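Local atomic coordinates of L0028 (Mitochondria associated protein) (Escherichia coli, PDB entry 3GCG), a protein that probably acts as a bacterial WxxxE effector that mimics guanine-nucleotide exchange factors and switches on a Rho-family GTPase of the host cell. Residues F16-H20 with Y109-K113; I79-V83 with I158-I163; W43-Q48 with R145-G149; V56-L60 with K76-F80; L23-L27 with F103-Y109. All coordinates share one frame; numbering follows the deposited sequence.

Contact 1 of 5, residues F16-H20 with Y109-K113; sequences FVINH and YFNQK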
# COMPACT_ATOMS: atom_id res chain seq x y z
N PHE B 16 -0.66 -18.97 -19.65
CA PHE B 16 -2.14 -18.72 -19.67
C PHE B 16 -2.46 -17.53 -20.56
O PHE B 16 -1.57 -16.74 -20.90
CB PHE B 16 -2.65 -18.46 -18.24
CG PHE B 16 -2.19 -17.15 -17.66
CD1 PHE B 16 -2.92 -15.99 -17.86
CD2 PHE B 16 -1.00 -17.08 -16.95
CE1 PHE B 16 -2.47 -14.76 -17.38
CE2 PHE B 16 -0.53 -15.86 -16.46
CZ PHE B 16 -1.27 -14.70 -16.68
N VAL B 17 -3.73 -17.40 -20.94
CA VAL B 17 -4.16 -16.30 -21.80
C VAL B 17 -5.32 -15.54 -21.16
O VAL B 17 -6.20 -16.13 -20.55
CB VAL B 17 -4.61 -16.81 -23.19
CG1 VAL B 17 -5.10 -15.64 -24.04
CG2 VAL B 17 -3.45 -17.50 -23.88
N ILE B 18 -5.31 -14.23 -21.32
CA ILE B 18 -6.36 -13.41 -20.76
C ILE B 18 -6.62 -12.26 -21.71
O ILE B 18 -5.71 -11.80 -22.39
CB ILE B 18 -5.96 -12.90 -19.35
CG1 ILE B 18 -7.20 -12.43 -18.59
CG2 ILE B 18 -4.93 -11.79 -19.47
CD1 ILE B 18 -6.95 -12.19 -17.12
N ASN B 19 -7.87 -11.81 -21.78
CA ASN B 19 -8.25 -10.71 -22.66
C ASN B 19 -8.04 -9.37 -21.95
O ASN B 19 -8.94 -8.85 -21.29
CB ASN B 19 -9.73 -10.85 -23.06
CG ASN B 19 -10.17 -9.81 -24.07
OD1 ASN B 19 -9.69 -8.68 -24.05
ND2 ASN B 19 -11.10 -10.18 -24.95
N HIS B 20 -6.84 -8.81 -22.10
CA HIS B 20 -6.48 -7.53 -21.48
C HIS B 20 -7.50 -6.44 -21.80
O HIS B 20 -7.74 -5.54 -20.99
CB HIS B 20 -5.09 -7.12 -21.95
CG HIS B 20 -4.05 -8.16 -21.69
ND1 HIS B 20 -3.47 -8.34 -20.45
CD2 HIS B 20 -3.55 -9.14 -22.48
CE1 HIS B 20 -2.66 -9.38 -20.49
NE2 HIS B 20 -2.69 -9.88 -21.71
N TYR B 109 -12.92 -12.28 -13.17
CA TYR B 109 -12.30 -12.82 -14.38
C TYR B 109 -10.83 -13.13 -14.15
O TYR B 109 -10.35 -14.22 -14.49
CB TYR B 109 -12.48 -11.82 -15.52
CG TYR B 109 -11.82 -12.21 -16.83
CD1 TYR B 109 -11.99 -13.48 -17.37
CD2 TYR B 109 -11.03 -11.29 -17.53
CE1 TYR B 109 -11.41 -13.84 -18.59
CE2 TYR B 109 -10.44 -11.63 -18.75
CZ TYR B 109 -10.63 -12.90 -19.27
OH TYR B 109 -10.04 -13.24 -20.46
N PHE B 110 -10.10 -12.17 -13.59
CA PHE B 110 -8.68 -12.35 -13.31
C PHE B 110 -8.41 -13.50 -12.34
O PHE B 110 -7.51 -14.31 -12.57
CB PHE B 110 -8.10 -11.08 -12.71
CG PHE B 110 -6.66 -11.23 -12.28
CD1 PHE B 110 -5.64 -11.21 -13.22
CD2 PHE B 110 -6.34 -11.44 -10.94
CE1 PHE B 110 -4.31 -11.40 -12.84
CE2 PHE B 110 -5.03 -11.63 -10.54
CZ PHE B 110 -4.01 -11.61 -11.49
N ASN B 111 -9.17 -13.57 -11.26
CA ASN B 111 -8.96 -14.62 -10.28
C ASN B 111 -9.34 -16.01 -10.77
O ASN B 111 -8.80 -17.02 -10.30
CB ASN B 111 -9.68 -14.28 -8.97
CG ASN B 111 -8.87 -13.32 -8.11
OD1 ASN B 111 -7.81 -13.68 -7.61
ND2 ASN B 111 -9.36 -12.10 -7.95
N GLN B 112 -10.26 -16.07 -11.74
CA GLN B 112 -10.66 -17.34 -12.33
C GLN B 112 -9.41 -17.86 -13.04
O GLN B 112 -9.12 -19.07 -13.02
CB GLN B 112 -11.81 -17.11 -13.32
CG GLN B 112 -12.25 -18.32 -14.15
CD GLN B 112 -12.49 -19.59 -13.33
OE1 GLN B 112 -12.83 -19.53 -12.15
NE2 GLN B 112 -12.33 -20.74 -13.96
N LYS B 113 -8.65 -16.95 -13.64
CA LYS B 113 -7.41 -17.31 -14.33
C LYS B 113 -6.34 -17.71 -13.31
O LYS B 113 -5.50 -18.57 -13.57
CB LYS B 113 -6.90 -16.13 -15.17
CG LYS B 113 -7.78 -15.77 -16.36
CD LYS B 113 -7.75 -16.84 -17.44
CE LYS B 113 -8.65 -16.46 -18.60
NZ LYS B 113 -8.61 -17.48 -19.68
O HOH W 1 -6.00 -19.05 -20.30
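I18 and Y109 meet through their first torsions: chi1 of -162° brings CG1 of I18 against the ring of Y109, which chi1 of 176° carries toward it. The two side chains pass one another in opposite directions. I18 CG1 packs tightly on Y109 CE2 at 3.3 Å, while the terminal methyl I18 CD1 reaches K113 CG at 3.8 Å and F110 CD1 at 4.2 Å. A branched aliphatic suits this place, since its longer CG1-CD1 branch packs among Y109, F110 and the K113 stem, while CG2 turns to the face of the H20 ring. The phenol has a second task: its hydroxyl accepts the N19 N-H in a nearly straight bond, N to OH 2.9 Å, with N19 N close to the ring plane. K113, bent at chi2, swings NZ to V17 O at 2.9 Å, almost in line with the carbonyl. The ammonium also donates to water 1, which accepts the V17 N-H as well. A phenylalanine in place of Y109 would probably leave the N19 amide without its acceptor and the extended chain less firmly fixed. N19 OD1 caps K22 N at the start of helix 20-32; thus the N-terminal strip lies along helix 108-118, with L23 of helix 20-32 touching both I18 and Y109, and F110 packing on I135 of helix 124-146.

Contact 2 of 5, residues I79-V83 with I158-I163; sequences IFRAV and ITQNAI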
# COMPACT_ATOMS: atom_id res chain seq x y z
N ILE B 79 17.49 11.53 -9.30
CA ILE B 79 17.18 10.43 -10.21
C ILE B 79 15.75 10.55 -10.71
O ILE B 79 15.48 10.37 -11.90
CB ILE B 79 17.42 9.06 -9.52
CG1 ILE B 79 18.92 8.84 -9.31
CG2 ILE B 79 16.86 7.94 -10.37
CD1 ILE B 79 19.27 7.62 -8.49
N PHE B 80 14.82 10.88 -9.82
CA PHE B 80 13.44 11.03 -10.21
C PHE B 80 13.21 12.19 -11.18
O PHE B 80 12.43 12.06 -12.12
CB PHE B 80 12.54 11.18 -8.97
CG PHE B 80 11.85 9.91 -8.58
CD1 PHE B 80 12.52 8.92 -7.87
CD2 PHE B 80 10.54 9.67 -8.97
CE1 PHE B 80 11.89 7.72 -7.57
CE2 PHE B 80 9.90 8.47 -8.68
CZ PHE B 80 10.58 7.49 -7.98
N ARG B 81 13.90 13.30 -10.96
CA ARG B 81 13.75 14.44 -11.86
C ARG B 81 14.36 14.10 -13.22
O ARG B 81 13.83 14.47 -14.27
CB ARG B 81 14.44 15.68 -11.28
CG ARG B 81 13.63 16.97 -11.44
CD ARG B 81 12.93 17.05 -12.81
NE ARG B 81 12.06 18.22 -12.92
CZ ARG B 81 11.17 18.41 -13.89
NH1 ARG B 81 11.02 17.51 -14.85
NH2 ARG B 81 10.43 19.51 -13.90
N ALA B 82 15.48 13.38 -13.19
CA ALA B 82 16.14 12.97 -14.43
C ALA B 82 15.20 12.09 -15.24
O ALA B 82 15.03 12.29 -16.44
CB ALA B 82 17.43 12.22 -14.11
N VAL B 83 14.58 11.12 -14.58
CA VAL B 83 13.65 10.25 -15.28
C VAL B 83 12.44 11.06 -15.69
O VAL B 83 11.83 10.80 -16.73
CB VAL B 83 13.18 9.09 -14.39
CG1 VAL B 83 12.03 8.36 -15.07
CG2 VAL B 83 14.33 8.14 -14.14
N ILE B 158 15.91 3.77 -18.83
CA ILE B 158 16.12 5.18 -18.59
C ILE B 158 16.53 5.41 -17.14
O ILE B 158 17.46 6.17 -16.86
CB ILE B 158 14.84 5.98 -18.89
CG1 ILE B 158 14.53 5.91 -20.39
CG2 ILE B 158 14.99 7.41 -18.41
CD1 ILE B 158 13.24 6.61 -20.79
N THR B 159 15.85 4.73 -16.21
CA THR B 159 16.16 4.86 -14.79
C THR B 159 17.57 4.35 -14.49
O THR B 159 18.34 5.02 -13.79
CB THR B 159 15.15 4.07 -13.92
OG1 THR B 159 13.83 4.56 -14.15
CG2 THR B 159 15.50 4.20 -12.45
N GLN B 160 17.90 3.18 -15.03
CA GLN B 160 19.22 2.59 -14.83
C GLN B 160 20.31 3.58 -15.23
O GLN B 160 21.34 3.72 -14.56
CB GLN B 160 19.37 1.31 -15.68
CG GLN B 160 18.60 0.11 -15.16
CD GLN B 160 18.79 -1.13 -16.03
OE1 GLN B 160 18.46 -1.12 -17.22
NE2 GLN B 160 19.31 -2.20 -15.43
N ASN B 161 20.07 4.27 -16.34
CA ASN B 161 21.01 5.25 -16.86
C ASN B 161 21.08 6.46 -15.93
O ASN B 161 22.09 7.15 -15.88
CB ASN B 161 20.59 5.68 -18.27
CG ASN B 161 21.76 6.11 -19.12
OD1 ASN B 161 21.93 7.29 -19.43
ND2 ASN B 161 22.60 5.15 -19.50
N ALA B 162 19.98 6.73 -15.22
CA ALA B 162 19.95 7.85 -14.28
C ALA B 162 20.77 7.45 -13.06
O ALA B 162 21.61 8.21 -12.58
CB ALA B 162 18.51 8.16 -13.86
N ILE B 163 20.53 6.24 -12.57
CA ILE B 163 21.26 5.73 -11.42
C ILE B 163 22.77 5.78 -11.73
O ILE B 163 23.57 6.22 -10.91
CB ILE B 163 20.85 4.28 -11.11
CG1 ILE B 163 19.38 4.24 -10.68
CG2 ILE B 163 21.74 3.70 -10.01
CD1 ILE B 163 18.84 2.84 -10.47
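Apolar contacts between I79, A82 and V83 on one helix and I158, A162 and I163 on the other make up most of this interface. A162 is its small centre: its CB lies 3.9 Å from I79 CG2 and 4.2 Å from A82 CB, and V83 CG2 touches it too. Two facing alanines let the axes come within 9.2 Å while running mostly antiparallel, at 136°. Helices 73-87 and 152-166 pack here with helix 41-67 in one of the two helical bundles of the chain, an architecture like that of SopE-type exchange factors. Larger aliphatic residues fill the flanks. I79 CD1 reaches I163 CG1 at 4.0 Å, the two side chains crossing at a slant, and V83 CG2 approaches I158 CG2. The polar element is T159, whose OG1 lies 3.6 Å from V83 CG2. That buried hydroxyl is satisfied within its own helix by a hydrogen bond with I155 O, while T159 also packs on V56 of helix 41-67.

Contact 3 of 5, residues W43-Q48 with R145-G149; sequences WFQQEQ and RNFSG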
# COMPACT_ATOMS: atom_id res chain seq x y z
N TRP B 43 -8.36 9.68 -13.05
CA TRP B 43 -7.82 8.38 -12.70
C TRP B 43 -6.61 8.06 -13.59
O TRP B 43 -5.57 7.61 -13.10
CB TRP B 43 -8.87 7.27 -12.89
CG TRP B 43 -8.26 5.91 -12.76
CD1 TRP B 43 -7.94 5.26 -11.60
CD2 TRP B 43 -7.76 5.09 -13.83
NE1 TRP B 43 -7.28 4.09 -11.87
CE2 TRP B 43 -7.16 3.95 -13.23
CE3 TRP B 43 -7.78 5.19 -15.22
CZ2 TRP B 43 -6.57 2.94 -13.99
CZ3 TRP B 43 -7.19 4.19 -15.97
CH2 TRP B 43 -6.60 3.07 -15.35
N PHE B 44 -6.75 8.30 -14.89
CA PHE B 44 -5.67 8.02 -15.84
C PHE B 44 -4.39 8.78 -15.48
O PHE B 44 -3.31 8.20 -15.45
CB PHE B 44 -6.09 8.40 -17.27
CG PHE B 44 -5.10 8.00 -18.32
CD1 PHE B 44 -5.05 6.69 -18.81
CD2 PHE B 44 -4.18 8.93 -18.82
CE1 PHE B 44 -4.10 6.32 -19.78
CE2 PHE B 44 -3.23 8.57 -19.79
CZ PHE B 44 -3.19 7.26 -20.27
N GLN B 45 -4.54 10.07 -15.20
CA GLN B 45 -3.40 10.91 -14.84
C GLN B 45 -2.69 10.40 -13.58
O GLN B 45 -1.47 10.24 -13.57
CB GLN B 45 -3.87 12.36 -14.60
CG GLN B 45 -4.17 13.15 -15.87
CD GLN B 45 -4.59 14.60 -15.59
OE1 GLN B 45 -3.86 15.36 -14.94
NE2 GLN B 45 -5.75 14.98 -16.10
N GLN B 46 -3.47 10.13 -12.54
CA GLN B 46 -2.92 9.65 -11.28
C GLN B 46 -2.23 8.29 -11.40
O GLN B 46 -1.13 8.11 -10.89
CB GLN B 46 -4.03 9.56 -10.23
CG GLN B 46 -4.82 10.84 -10.09
CD GLN B 46 -5.61 10.89 -8.80
OE1 GLN B 46 -5.93 9.86 -8.21
NE2 GLN B 46 -5.94 12.10 -8.36
N GLU B 47 -2.89 7.35 -12.06
CA GLU B 47 -2.33 6.02 -12.23
C GLU B 47 -1.04 6.07 -13.04
O GLU B 47 -0.06 5.42 -12.69
CB GLU B 47 -3.34 5.09 -12.90
CG GLU B 47 -2.78 3.71 -13.20
CD GLU B 47 -2.45 2.94 -11.94
OE1 GLU B 47 -1.65 1.98 -12.04
OE2 GLU B 47 -3.00 3.27 -10.86
N GLN B 48 -1.04 6.84 -14.12
CA GLN B 48 0.15 6.96 -14.96
C GLN B 48 1.39 7.40 -14.17
O GLN B 48 2.44 6.76 -14.26
CB GLN B 48 -0.10 7.95 -16.10
CG GLN B 48 1.00 7.96 -17.15
CD GLN B 48 0.59 8.68 -18.43
OE1 GLN B 48 0.18 9.85 -18.39
NE2 GLN B 48 0.70 7.99 -19.57
N ARG B 145 -0.76 -1.14 -22.76
CA ARG B 145 -1.73 -1.08 -23.85
C ARG B 145 -2.60 0.16 -23.78
O ARG B 145 -3.17 0.59 -24.78
CB ARG B 145 -2.60 -2.33 -23.83
CG ARG B 145 -1.80 -3.61 -23.89
CD ARG B 145 -2.65 -4.78 -24.32
NE ARG B 145 -1.85 -5.98 -24.51
CZ ARG B 145 -2.31 -7.10 -25.05
NH1 ARG B 145 -3.57 -7.17 -25.47
NH2 ARG B 145 -1.50 -8.15 -25.19
N ASN B 146 -2.69 0.76 -22.60
CA ASN B 146 -3.52 1.94 -22.41
C ASN B 146 -2.74 3.19 -22.02
O ASN B 146 -3.27 4.29 -22.06
CB ASN B 146 -4.58 1.63 -21.35
CG ASN B 146 -5.48 0.46 -21.76
OD1 ASN B 146 -6.56 0.66 -22.32
ND2 ASN B 146 -5.03 -0.75 -21.49
N PHE B 147 -1.47 3.02 -21.65
CA PHE B 147 -0.63 4.16 -21.24
C PHE B 147 0.67 4.22 -22.03
O PHE B 147 1.74 4.32 -21.43
CB PHE B 147 -0.26 4.06 -19.76
CG PHE B 147 -1.43 4.05 -18.81
CD1 PHE B 147 -2.36 3.01 -18.82
CD2 PHE B 147 -1.57 5.06 -17.87
CE1 PHE B 147 -3.40 2.99 -17.91
CE2 PHE B 147 -2.62 5.05 -16.96
CZ PHE B 147 -3.53 4.01 -16.97
N SER B 148 0.61 4.16 -23.35
CA SER B 148 1.85 4.20 -24.11
C SER B 148 2.56 5.54 -24.14
O SER B 148 2.76 6.12 -25.20
CB SER B 148 1.64 3.70 -25.53
OG SER B 148 1.68 2.28 -25.57
N GLY B 149 2.91 6.04 -22.96
CA GLY B 149 3.64 7.28 -22.87
C GLY B 149 5.09 6.83 -22.94
O GLY B 149 5.97 7.58 -23.34
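An aromatic cluster of W43, F44 and F147 joins helix 41-67 to the turn that follows helix 124-146. W43 and E47 are the W and E of the WxxxE motif that names this effector group, and F147 packs beside both. The F147 and F44 rings form an offset stack, centroids 4.2 Å apart and planes 17° from parallel, with F44 CE1 lying above the middle of the F147 ring. W43 CH2 comes to the rim of that ring in its plane, 3.6 Å from CZ, and the two side chains cross at about a right angle. At another part of the rim Q48 CB meets F147 CD2 at 3.7 Å, while E47 offers its aliphatic CG to F147 CZ. An alanine in place of F147 would probably leave F44 without its stacking partner and open a gap beside W43 and Q48. The polar ends of the motif point elsewhere: W43 NE1 bonds to S99 OG, and E47 bonds to S98 and S99, consistent with a role in shaping the start of helix 99-105 and the residue before it, as in WxxxE relatives. The carbonyl O of N146 lies at the edge of the F44 ring, in its plane, 3.2 Å from F44 CE1.

Contact 4 of 5, residues V56-L60 with K76-F80; sequences VNRTL and KGHIF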
# COMPACT_ATOMS: atom_id res chain seq x y z
N VAL B 56 9.92 3.10 -11.33
CA VAL B 56 11.20 3.74 -11.04
C VAL B 56 11.71 3.31 -9.67
O VAL B 56 12.87 2.93 -9.53
CB VAL B 56 11.09 5.28 -11.06
CG1 VAL B 56 12.37 5.89 -10.56
CG2 VAL B 56 10.80 5.76 -12.48
N ASN B 57 10.85 3.37 -8.66
CA ASN B 57 11.25 2.97 -7.31
C ASN B 57 11.66 1.51 -7.24
O ASN B 57 12.54 1.14 -6.48
CB ASN B 57 10.12 3.23 -6.31
CG ASN B 57 10.19 4.61 -5.71
OD1 ASN B 57 11.25 5.04 -5.27
ND2 ASN B 57 9.07 5.31 -5.68
N ARG B 58 11.01 0.69 -8.05
CA ARG B 58 11.28 -0.74 -8.13
C ARG B 58 12.69 -0.95 -8.68
O ARG B 58 13.42 -1.83 -8.22
CB ARG B 58 10.27 -1.39 -9.07
CG ARG B 58 9.95 -2.82 -8.76
CD ARG B 58 8.44 -3.00 -8.70
NE ARG B 58 8.07 -3.96 -7.66
CZ ARG B 58 8.05 -5.27 -7.83
NH1 ARG B 58 8.37 -5.82 -8.99
NH2 ARG B 58 7.75 -6.05 -6.80
N THR B 59 13.05 -0.15 -9.68
CA THR B 59 14.36 -0.25 -10.30
C THR B 59 15.42 0.18 -9.29
O THR B 59 16.51 -0.40 -9.23
CB THR B 59 14.45 0.63 -11.56
OG1 THR B 59 13.41 0.26 -12.48
CG2 THR B 59 15.79 0.45 -12.25
N LEU B 60 15.10 1.19 -8.49
CA LEU B 60 16.03 1.66 -7.48
C LEU B 60 16.22 0.59 -6.42
O LEU B 60 17.34 0.34 -5.97
CB LEU B 60 15.52 2.96 -6.84
CG LEU B 60 15.78 4.21 -7.68
CD1 LEU B 60 15.03 5.40 -7.11
CD2 LEU B 60 17.27 4.47 -7.71
N LYS B 76 18.06 10.38 -4.64
CA LYS B 76 16.85 9.75 -5.16
C LYS B 76 16.05 10.79 -5.94
O LYS B 76 15.53 10.50 -7.02
CB LYS B 76 16.02 9.19 -4.00
CG LYS B 76 14.78 8.44 -4.41
CD LYS B 76 14.03 7.98 -3.17
CE LYS B 76 12.71 7.28 -3.49
NZ LYS B 76 12.08 6.75 -2.24
N GLY B 77 15.97 12.00 -5.40
CA GLY B 77 15.24 13.06 -6.07
C GLY B 77 15.87 13.44 -7.40
O GLY B 77 15.16 13.66 -8.39
N HIS B 78 17.19 13.51 -7.45
CA HIS B 78 17.84 13.86 -8.70
C HIS B 78 17.52 12.79 -9.74
O HIS B 78 17.29 13.09 -10.92
CB HIS B 78 19.36 13.98 -8.51
CG HIS B 78 19.75 15.00 -7.49
ND1 HIS B 78 19.31 16.31 -7.54
CD2 HIS B 78 20.53 14.91 -6.39
CE1 HIS B 78 19.80 16.98 -6.51
NE2 HIS B 78 20.54 16.15 -5.80
N ILE B 79 17.49 11.53 -9.30
CA ILE B 79 17.18 10.43 -10.21
C ILE B 79 15.75 10.55 -10.71
O ILE B 79 15.48 10.37 -11.90
CB ILE B 79 17.42 9.06 -9.52
CG1 ILE B 79 18.92 8.84 -9.31
CG2 ILE B 79 16.86 7.94 -10.37
CD1 ILE B 79 19.27 7.62 -8.49
N PHE B 80 14.82 10.88 -9.82
CA PHE B 80 13.44 11.03 -10.21
C PHE B 80 13.21 12.19 -11.18
O PHE B 80 12.43 12.06 -12.12
CB PHE B 80 12.54 11.18 -8.97
CG PHE B 80 11.85 9.91 -8.58
CD1 PHE B 80 12.52 8.92 -7.87
CD2 PHE B 80 10.54 9.67 -8.97
CE1 PHE B 80 11.89 7.72 -7.57
CE2 PHE B 80 9.90 8.47 -8.68
CZ PHE B 80 10.58 7.49 -7.98
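F80 presents one ring face to V56, whose CG1 sits 3.8 Å from the centroid in a CH-pi contact 25° off the normal, while in-plane at its edge lies K76 O of its own helix. N57 crosses F80 at about a right angle, its amide plane turned 46° from the ring, bringing ND2 to 3.5 Å from F80 CZ. An asparagine suits this buried place because its ND2 is used twice, by the carbonyls of G95 and M93, so that helix 41-67 also holds the loop before helix 99-105. At chi1 -100°, F80 departs from a staggered value, which lays its ring between V56 and N57. K76 runs fully extended across N57: its methylene stem packs on L60, while CE lies 3.2 Å from N57 OD1, with NZ also near that oxygen. L60 uses both branches, CD1 against F80 CE1 at 3.9 Å and CD2 against I79 CD1 at 3.8 Å; the forked end of leucine lets one residue touch both ring and isoleucine. The segment axes stay 11.5 Å apart, a spacing bridged by these large side chains. Helices 41-67 and 73-87, successive in the chain and running mostly antiparallel at 131°, are joined here in a helical bundle, with helix 152-166 completing the core through T159 and I163.

Contact 5 of 5, residues L23-L27 with F103-Y109; sequences LTNQL and FLQSNKY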
# COMPACT_ATOMS: atom_id res chain seq x y z
N LEU B 23 -10.44 -6.81 -19.50
CA LEU B 23 -10.02 -6.40 -18.17
C LEU B 23 -10.07 -4.88 -18.08
O LEU B 23 -10.66 -4.33 -17.14
CB LEU B 23 -8.61 -6.89 -17.87
CG LEU B 23 -8.53 -8.32 -17.33
CD1 LEU B 23 -7.10 -8.80 -17.29
CD2 LEU B 23 -9.17 -8.36 -15.94
N THR B 24 -9.47 -4.22 -19.06
CA THR B 24 -9.43 -2.76 -19.09
C THR B 24 -10.83 -2.18 -19.03
O THR B 24 -11.07 -1.19 -18.34
CB THR B 24 -8.73 -2.24 -20.37
OG1 THR B 24 -7.35 -2.64 -20.37
CG2 THR B 24 -8.79 -0.72 -20.43
N ASN B 25 -11.76 -2.78 -19.77
CA ASN B 25 -13.13 -2.28 -19.76
C ASN B 25 -13.75 -2.44 -18.39
O ASN B 25 -14.54 -1.60 -17.96
CB ASN B 25 -13.98 -3.02 -20.81
CG ASN B 25 -13.79 -2.45 -22.20
OD1 ASN B 25 -12.67 -2.17 -22.62
ND2 ASN B 25 -14.89 -2.28 -22.92
N GLN B 26 -13.39 -3.51 -17.70
CA GLN B 26 -13.91 -3.75 -16.36
C GLN B 26 -13.22 -2.80 -15.36
O GLN B 26 -13.82 -2.37 -14.38
CB GLN B 26 -13.70 -5.21 -15.97
CG GLN B 26 -14.62 -6.17 -16.72
CD GLN B 26 -14.44 -7.63 -16.31
OE1 GLN B 26 -13.99 -7.93 -15.20
NE2 GLN B 26 -14.81 -8.54 -17.20
N LEU B 27 -11.96 -2.48 -15.62
CA LEU B 27 -11.23 -1.56 -14.76
C LEU B 27 -11.82 -0.16 -14.95
O LEU B 27 -12.09 0.56 -13.99
CB LEU B 27 -9.75 -1.55 -15.14
CG LEU B 27 -8.71 -0.87 -14.24
CD1 LEU B 27 -7.61 -0.32 -15.12
CD2 LEU B 27 -9.31 0.25 -13.41
N PHE B 103 -6.78 -3.44 -8.44
CA PHE B 103 -8.07 -3.74 -9.05
C PHE B 103 -8.12 -5.24 -9.39
O PHE B 103 -9.09 -5.92 -9.06
CB PHE B 103 -8.26 -2.92 -10.32
CG PHE B 103 -9.36 -3.43 -11.20
CD1 PHE B 103 -10.68 -3.31 -10.81
CD2 PHE B 103 -9.06 -4.05 -12.40
CE1 PHE B 103 -11.71 -3.81 -11.62
CE2 PHE B 103 -10.07 -4.55 -13.22
CZ PHE B 103 -11.40 -4.43 -12.83
N LEU B 104 -7.07 -5.75 -10.04
CA LEU B 104 -7.03 -7.16 -10.42
C LEU B 104 -7.20 -8.11 -9.23
O LEU B 104 -7.87 -9.14 -9.34
CB LEU B 104 -5.70 -7.49 -11.12
CG LEU B 104 -5.39 -6.77 -12.44
CD1 LEU B 104 -3.95 -7.06 -12.88
CD2 LEU B 104 -6.40 -7.21 -13.50
N GLN B 105 -6.62 -7.73 -8.09
CA GLN B 105 -6.68 -8.55 -6.89
C GLN B 105 -8.09 -9.02 -6.51
O GLN B 105 -8.26 -10.14 -6.02
CB GLN B 105 -6.04 -7.79 -5.73
CG GLN B 105 -5.87 -8.58 -4.43
CD GLN B 105 -7.15 -8.68 -3.64
OE1 GLN B 105 -7.91 -7.71 -3.53
NE2 GLN B 105 -7.41 -9.85 -3.06
N SER B 106 -9.09 -8.18 -6.74
CA SER B 106 -10.46 -8.54 -6.40
C SER B 106 -11.38 -8.67 -7.62
O SER B 106 -12.60 -8.58 -7.51
CB SER B 106 -11.05 -7.53 -5.41
OG SER B 106 -11.00 -6.21 -5.90
N ASN B 107 -10.78 -8.90 -8.79
CA ASN B 107 -11.53 -9.06 -10.03
C ASN B 107 -11.83 -10.54 -10.28
O ASN B 107 -10.94 -11.38 -10.20
CB ASN B 107 -10.71 -8.45 -11.18
CG ASN B 107 -11.37 -8.61 -12.53
OD1 ASN B 107 -11.15 -9.60 -13.24
ND2 ASN B 107 -12.21 -7.64 -12.89
N LYS B 108 -13.09 -10.85 -10.59
CA LYS B 108 -13.54 -12.22 -10.83
C LYS B 108 -12.83 -12.90 -12.00
O LYS B 108 -12.24 -13.98 -11.84
CB LYS B 108 -15.04 -12.25 -11.13
CG LYS B 108 -15.92 -11.58 -10.12
CD LYS B 108 -17.36 -11.52 -10.63
CE LYS B 108 -18.23 -10.63 -9.76
NZ LYS B 108 -19.62 -10.51 -10.30
N TYR B 109 -12.92 -12.28 -13.17
CA TYR B 109 -12.30 -12.82 -14.38
C TYR B 109 -10.83 -13.13 -14.15
O TYR B 109 -10.35 -14.22 -14.49
CB TYR B 109 -12.48 -11.82 -15.52
CG TYR B 109 -11.82 -12.21 -16.83
CD1 TYR B 109 -11.99 -13.48 -17.37
CD2 TYR B 109 -11.03 -11.29 -17.53
CE1 TYR B 109 -11.41 -13.84 -18.59
CE2 TYR B 109 -10.44 -11.63 -18.75
CZ TYR B 109 -10.63 -12.90 -19.27
OH TYR B 109 -10.04 -13.24 -20.46
O HOH W 2 -14.69 -10.09 -13.72
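L27 and F103 stand where the backbones come nearest, CA to CA 6.9 Å, and the chain from there, through the break between helices 99-105 and 108-118, runs past helix 20-32 until Y109 faces L23. The F103 ring lies flat under the main chain of L27, whose CA is 3.7 Å from the centroid in a CH-pi contact; CG of F103 opposite its backbone N (chi1 164°) sends the ring across to it, and L27 CB adds a contact with CE2. L23 CD2 fits among L104 CD2 at 3.9 Å, N107 OD1, and the edge of the Y109 ring. N107 works with both ends of its amide: OD1 caps F110 N at the start of helix 108-118, while ND2 donates to Q26 OE1 at 2.9 Å, nearly straight at 165°. Water 2 donates a second hydrogen bond to Q26 OE1 and accepts the Y109 N-H. The divided use of the N107 amide fixes its rotation, and the start of helix 108-118 is tied to Q26 of helix 20-32 by polar bonds at the border of an otherwise apolar contact.

Contacts 2 and 4 lie about 6 Å apart between centres, share I79 and F80, and join helix 73-87 to helices 152-166 and 41-67; they are buried, with no hydrogen bond across either interface. Contacts 1 and 5 sit on the other side of the chain's centre, share Y109, and add direct and water-mediated polar bonds to their apolar packing, contact 1 being the more superficial and contact 5 the buried one. Contact 3 lies nearest the chain centre, about 10 Å away, yet is only partly buried, and is the one built on a stacked pair of rings. It links the two ends: helix 41-67 also serves contact 4, while W43 touches L27 of contact 5 and R145 packs on H20 of contact 1.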